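Local coordinates for protein ureidoglycolate hydrolase (Arabidopsis thaliana, PDB 4PXE) that hydrolyses (S)-ureidoglycolate to glyoxylate, ammonium and carbon dioxide as a manganese-dependent homodimer of the peptidase M20 family, in plant purine breakdown, at residues Q21-L27 and K101-V106; Y53-M58 and V108-I112. One frame throughout, in Å; residues are numbered along the deposited sequence.

Contact 1: Q21-L27 and K101-V106. With MN (manganese (II) ion), chain C; MN (manganese (II) ion), chain D.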
loop_
_atom_site.group_PDB
_atom_site.type_symbol
_atom_site.label_atom_id
_atom_site.label_comp_id
_atom_site.label_asym_id
_atom_site.label_seq_id
_atom_site.Cartn_x
_atom_site.Cartn_y
_atom_site.Cartn_z
ATOM N N GLN A 21 -16.590 -20.012 24.633
ATOM C CA GLN A 21 -15.691 -20.289 23.520
ATOM C C GLN A 21 -16.429 -20.324 22.189
ATOM O O GLN A 21 -15.943 -19.796 21.188
ATOM C CB GLN A 21 -14.931 -21.606 23.714
ATOM C CG GLN A 21 -13.996 -21.900 22.559
ATOM C CD GLN A 21 -12.895 -20.887 22.490
ATOM O OE1 GLN A 21 -12.363 -20.481 23.524
ATOM N NE2 GLN A 21 -12.555 -20.453 21.285
ATOM N N ASN A 22 -17.596 -20.961 22.177
ATOM C CA ASN A 22 -18.393 -21.033 20.963
ATOM C C ASN A 22 -18.787 -19.638 20.477
ATOM O O ASN A 22 -18.793 -19.380 19.274
ATOM C CB ASN A 22 -19.628 -21.915 21.169
ATOM C CG ASN A 22 -19.273 -23.378 21.374
ATOM O OD1 ASN A 22 -18.151 -23.806 21.094
ATOM N ND2 ASN A 22 -20.235 -24.155 21.858
ATOM N N GLN A 23 -19.098 -18.738 21.412
ATOM C CA GLN A 23 -19.431 -17.358 21.045
ATOM C C GLN A 23 -18.227 -16.611 20.468
ATOM O O GLN A 23 -18.358 -15.857 19.502
ATOM C CB GLN A 23 -20.021 -16.614 22.236
ATOM C CG GLN A 23 -21.381 -17.170 22.641
ATOM C CD GLN A 23 -21.940 -16.537 23.900
ATOM O OE1 GLN A 23 -21.203 -15.981 24.719
ATOM N NE2 GLN A 23 -23.249 -16.624 24.065
ATOM N N ILE A 24 -17.051 -16.845 21.048
ATOM C CA ILE A 24 -15.811 -16.272 20.531
ATOM C C ILE A 24 -15.605 -16.720 19.087
ATOM O O ILE A 24 -15.298 -15.918 18.211
ATOM C CB ILE A 24 -14.594 -16.679 21.408
ATOM C CG1 ILE A 24 -14.648 -15.969 22.766
ATOM C CG2 ILE A 24 -13.274 -16.383 20.703
ATOM C CD1 ILE A 24 -13.980 -14.611 22.773
ATOM N N ASP A 25 -15.815 -18.006 18.837
ATOM C CA ASP A 25 -15.631 -18.549 17.495
ATOM C C ASP A 25 -16.678 -18.010 16.524
ATOM O O ASP A 25 -16.341 -17.638 15.400
ATOM C CB ASP A 25 -15.679 -20.081 17.532
ATOM C CG ASP A 25 -14.520 -20.680 18.296
ATOM O OD1 ASP A 25 -13.486 -19.997 18.438
ATOM O OD2 ASP A 25 -14.653 -21.835 18.748
ATOM N N GLU A 26 -17.937 -17.970 16.945
ATOM C CA GLU A 26 -18.983 -17.413 16.091
ATOM C C GLU A 26 -18.712 -15.957 15.729
ATOM O O GLU A 26 -18.820 -15.572 14.558
ATOM C CB GLU A 26 -20.363 -17.577 16.734
ATOM C CG GLU A 26 -20.822 -19.032 16.748
ATOM C CD GLU A 26 -22.208 -19.231 17.325
ATOM O OE1 GLU A 26 -22.789 -18.271 17.873
ATOM O OE2 GLU A 26 -22.720 -20.371 17.236
ATOM N N LEU A 27 -18.333 -15.151 16.715
ATOM C CA LEU A 27 -18.046 -13.747 16.429
ATOM C C LEU A 27 -16.882 -13.584 15.440
ATOM O O LEU A 27 -16.882 -12.677 14.604
ATOM C CB LEU A 27 -17.781 -12.963 17.715
ATOM C CG LEU A 27 -17.958 -11.451 17.561
ATOM C CD1 LEU A 27 -19.434 -11.091 17.420
ATOM C CD2 LEU A 27 -17.342 -10.705 18.721
ATOM N N LYS A 101 -8.777 -13.362 17.795
ATOM C CA LYS A 101 -10.197 -13.475 18.127
ATOM C C LYS A 101 -10.528 -13.057 19.567
ATOM O O LYS A 101 -11.693 -13.063 19.958
ATOM C CB LYS A 101 -10.675 -14.931 17.965
ATOM C CG LYS A 101 -10.295 -15.626 16.664
ATOM C CD LYS A 101 -10.928 -17.027 16.567
ATOM C CE LYS A 101 -10.492 -17.980 17.670
ATOM N NZ LYS A 101 -10.945 -19.393 17.368
ATOM N N TYR A 102 -9.509 -12.713 20.351
ATOM C CA TYR A 102 -9.672 -12.539 21.805
ATOM C C TYR A 102 -9.525 -11.093 22.283
ATOM O O TYR A 102 -10.172 -10.686 23.255
ATOM C CB TYR A 102 -8.697 -13.463 22.566
ATOM C CG TYR A 102 -8.926 -14.931 22.283
ATOM C CD1 TYR A 102 -9.779 -15.688 23.085
ATOM C CD2 TYR A 102 -8.297 -15.555 21.208
ATOM C CE1 TYR A 102 -10.008 -17.026 22.815
ATOM C CE2 TYR A 102 -8.517 -16.890 20.934
ATOM C CZ TYR A 102 -9.373 -17.618 21.746
ATOM O OH TYR A 102 -9.602 -18.956 21.475
ATOM N N ASP A 103 -8.689 -10.327 21.590
ATOM C CA ASP A 103 -8.487 -8.917 21.915
ATOM C C ASP A 103 -9.824 -8.179 21.889
ATOM O O ASP A 103 -10.544 -8.224 20.896
ATOM C CB ASP A 103 -7.509 -8.333 20.896
ATOM C CG ASP A 103 -7.246 -6.879 21.106
ATOM O OD1 ASP A 103 -7.473 -6.363 22.206
ATOM O OD2 ASP A 103 -6.784 -6.238 20.151
ATOM N N GLY A 104 -10.176 -7.540 23.003
ATOM C CA GLY A 104 -11.452 -6.838 23.122
ATOM C C GLY A 104 -12.662 -7.738 23.340
ATOM O O GLY A 104 -13.467 -7.539 24.266
ATOM N N VAL A 105 -12.785 -8.735 22.466
ATOM C CA VAL A 105 -13.959 -9.604 22.463
ATOM C C VAL A 105 -14.181 -10.290 23.814
ATOM O O VAL A 105 -15.317 -10.377 24.281
ATOM C CB VAL A 105 -13.882 -10.649 21.331
ATOM C CG1 VAL A 105 -15.085 -11.567 21.376
ATOM C CG2 VAL A 105 -13.816 -9.956 19.974
ATOM N N VAL A 106 -13.108 -10.740 24.459
ATOM C CA VAL A 106 -13.259 -11.378 25.773
ATOM C C VAL A 106 -13.958 -10.473 26.790
ATOM O O VAL A 106 -14.814 -10.939 27.548
ATOM C CB VAL A 106 -11.908 -11.864 26.339
ATOM C CG1 VAL A 106 -12.052 -12.305 27.800
ATOM C CG2 VAL A 106 -11.338 -12.998 25.468
HETATM MN MN MN C . -8.013 -4.456 23.141
HETATM MN MN MN D . -5.794 -4.263 20.085
HETATM O O HOH W 1 -9.942 -20.474 23.637
HETATM O O HOH W 2 -14.102 -13.402 18.527
HETATM O O HOH W 3 -8.447 -2.758 24.519
HETATM O O HOH W 4 -7.159 -3.317 21.437
HETATM O O HOH W 5 -5.735 -3.827 23.885
HETATM O O HOH W 6 -4.565 -4.327 21.438
#
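A helix can pack against a metal-site loop by filling the loop's own concavity, and residues 21-27 do this against 101-106. Ile-24 is the bump. Its side chain points toward the turn and enters a hollow walled by Lys-101, Tyr-102, Val-105 and Val-106: CG2 lies over one face of the Tyr-102 ring, 3.9 Å from its CE1, while CD1 sits 3.5 Å from Val-105 CG1 and 4.1 Å from Val-106 CG2. One helical turn on, Leu-27 closes the side by Val-105, with CD2 3.6 Å from CG1 of that valine. Polar groups border this plug. Lys-101 NZ forms a salt bridge with Asp-25 OD1 at 2.8 Å, and Gln-21 NE2 gives a weak hydrogen bond to Tyr-102 OH at 3.3 Å. Water 1 joins Gln-21 OE1 to that same hydroxyl, and water 2 donates to both Ile-24 O and Lys-101 O, 2.8 Å from each, bridging the two backbones. Asp-103, out of reach of the helix, serves the metal site: OD1 binds one manganese and OD2 the other, each at 2.2 Å, the bridging carboxylate of the M20 dinuclear centre. Gly-104, at positive phi, then turns the chain into helix 105-120. Apolar packing and an ion pair thus join the helix to residues on either side of Asp-103, while its two carboxylate oxygens remain committed to the metals.

Contact 2: Y53-M58 and V108-I112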
loop_
_atom_site.group_PDB
_atom_site.type_symbol
_atom_site.label_atom_id
_atom_site.label_comp_id
_atom_site.label_asym_id
_atom_site.label_seq_id
_atom_site.Cartn_x
_atom_site.Cartn_y
_atom_site.Cartn_z
ATOM N N TYR A 53 -24.908 -9.243 16.624
ATOM C CA TYR A 53 -24.697 -10.471 17.380
ATOM C C TYR A 53 -24.617 -10.155 18.872
ATOM O O TYR A 53 -25.268 -10.804 19.687
ATOM C CB TYR A 53 -23.413 -11.156 16.893
ATOM C CG TYR A 53 -23.103 -12.485 17.545
ATOM C CD1 TYR A 53 -22.413 -12.539 18.749
ATOM C CD2 TYR A 53 -23.474 -13.682 16.950
ATOM C CE1 TYR A 53 -22.111 -13.757 19.349
ATOM C CE2 TYR A 53 -23.176 -14.904 17.542
ATOM C CZ TYR A 53 -22.493 -14.926 18.743
ATOM O OH TYR A 53 -22.192 -16.131 19.338
ATOM N N VAL A 54 -23.845 -9.130 19.222
ATOM C CA VAL A 54 -23.702 -8.723 20.615
ATOM C C VAL A 54 -25.005 -8.168 21.214
ATOM O O VAL A 54 -25.382 -8.517 22.334
ATOM C CB VAL A 54 -22.545 -7.702 20.790
ATOM C CG1 VAL A 54 -22.543 -7.142 22.198
ATOM C CG2 VAL A 54 -21.205 -8.369 20.488
ATOM N N LYS A 55 -25.695 -7.313 20.466
ATOM C CA LYS A 55 -26.968 -6.772 20.938
ATOM C C LYS A 55 -27.992 -7.885 21.200
ATOM O O LYS A 55 -28.756 -7.812 22.163
ATOM C CB LYS A 55 -27.509 -5.718 19.964
ATOM C CG LYS A 55 -26.815 -4.363 20.124
ATOM C CD LYS A 55 -27.371 -3.288 19.190
ATOM C CE LYS A 55 -26.884 -3.472 17.762
ATOM N NZ LYS A 55 -27.481 -2.444 16.833
ATOM N N ASN A 56 -27.987 -8.916 20.355
ATOM C CA ASN A 56 -28.852 -10.077 20.554
ATOM C C ASN A 56 -28.538 -10.784 21.871
ATOM O O ASN A 56 -29.441 -11.105 22.652
ATOM C CB ASN A 56 -28.754 -11.033 19.361
ATOM C CG ASN A 56 -29.638 -12.250 19.513
ATOM O OD1 ASN A 56 -29.151 -13.367 19.667
ATOM N ND2 ASN A 56 -30.951 -12.039 19.469
ATOM N N LEU A 57 -27.252 -10.996 22.140
ATOM C CA LEU A 57 -26.855 -11.594 23.412
ATOM C C LEU A 57 -27.231 -10.736 24.621
ATOM O O LEU A 57 -27.644 -11.257 25.653
ATOM C CB LEU A 57 -25.352 -11.888 23.425
ATOM C CG LEU A 57 -24.861 -12.968 22.463
ATOM C CD1 LEU A 57 -23.376 -13.195 22.659
ATOM C CD2 LEU A 57 -25.633 -14.258 22.687
ATOM N N MET A 58 -27.088 -9.418 24.499
ATOM C CA MET A 58 -27.464 -8.522 25.584
ATOM C C MET A 58 -28.957 -8.624 25.880
ATOM O O MET A 58 -29.367 -8.677 27.037
ATOM C CB MET A 58 -27.112 -7.074 25.244
ATOM C CG MET A 58 -25.628 -6.753 25.283
ATOM S SD MET A 58 -25.408 -4.987 24.982
ATOM C CE MET A 58 -23.630 -4.800 25.254
ATOM N N VAL A 108 -16.131 -8.153 26.165
ATOM C CA VAL A 108 -17.516 -7.885 25.776
ATOM C C VAL A 108 -18.378 -9.138 25.992
ATOM O O VAL A 108 -19.346 -9.123 26.775
ATOM C CB VAL A 108 -17.628 -7.403 24.313
ATOM C CG1 VAL A 108 -19.099 -7.235 23.918
ATOM C CG2 VAL A 108 -16.879 -6.090 24.112
ATOM N N LEU A 109 -18.027 -10.233 25.323
ATOM C CA LEU A 109 -18.729 -11.498 25.539
ATOM C C LEU A 109 -18.581 -11.992 26.972
ATOM O O LEU A 109 -19.525 -12.544 27.552
ATOM C CB LEU A 109 -18.259 -12.572 24.555
ATOM C CG LEU A 109 -18.513 -12.259 23.077
ATOM C CD1 LEU A 109 -18.033 -13.383 22.182
ATOM C CD2 LEU A 109 -19.976 -11.992 22.823
ATOM N N GLY A 110 -17.414 -11.756 27.560
ATOM C CA GLY A 110 -17.174 -12.153 28.933
ATOM C C GLY A 110 -17.982 -11.327 29.919
ATOM O O GLY A 110 -18.388 -11.828 30.966
ATOM N N ALA A 111 -18.249 -10.065 29.591
ATOM C CA ALA A 111 -19.072 -9.224 30.459
ATOM C C ALA A 111 -20.518 -9.697 30.418
ATOM O O ALA A 111 -21.201 -9.731 31.448
ATOM C CB ALA A 111 -18.979 -7.763 30.057
ATOM N N ILE A 112 -20.989 -10.060 29.235
ATOM C CA ILE A 112 -22.344 -10.598 29.103
ATOM C C ILE A 112 -22.443 -11.916 29.875
ATOM O O ILE A 112 -23.407 -12.141 30.612
ATOM C CB ILE A 112 -22.760 -10.762 27.625
ATOM C CG1 ILE A 112 -22.756 -9.396 26.930
ATOM C CG2 ILE A 112 -24.147 -11.404 27.531
ATOM C CD1 ILE A 112 -22.971 -9.455 25.426
#
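This is apolar helix-helix packing, nearly parallel, between helices 45-60 and 105-120 of the metal-binding domain, with strand 129-133 of its sheet beneath. The short segments run 11° apart in direction, with axes 10.5 Å from each other at closest approach, and no hydrogen bond crosses between them. At such a spacing side chains must bridge the gap, and Ile-112 makes the largest contribution, burying more area than any other residue here. Its CD1 reaches into a recess formed by three residues of the facing helix, 4.0 Å from Val-54 CG1, 3.9 Å from Leu-57 CB and 3.8 Å from Met-58 CG. Leu-109, one turn earlier, sends CD2 to within 3.6 Å of Leu-57 CD1 and 4.4 Å of Tyr-53 CE1, meeting the tyrosine ring at its edge. Val-108 completes the row, its CG1 3.9 Å from Val-54 CG1. Below, Leu-133 touches Val-54 and Val-108, and Ile-131 touches Met-58 and Ile-112, so the strand packs on both helices at once. The polar end of Tyr-53 turns to another partner, its hydroxyl hydrogen-bonding Glu-26 of helix 17-28. With only aliphatic and ring carbon atoms meeting across the interface, its cohesion rests on close packing and the exclusion of water rather than on directional bonds.

In the fold
Followed from the N terminus, the chain shows how crossed contacts knit a domain together. Helix 17-28 comes first and helix 45-60 second; each waits for a partner in the region 101-112. Contact 1 closes a loop of 73 intervening residues, contact 2 one of 49, and because the four segments alternate along the chain, the two loops cross. Both end on helix 105-120: contact 1 takes its N-terminal approach and first residues, contact 2 the turns just after. The earlier helices also meet directly, Leu-27 CD1 lying 3.6 Å from Tyr-53 CD1, so helix 17-28 packs over the pair formed by helices 45-60 and 105-120, which themselves lie on strand 129-133.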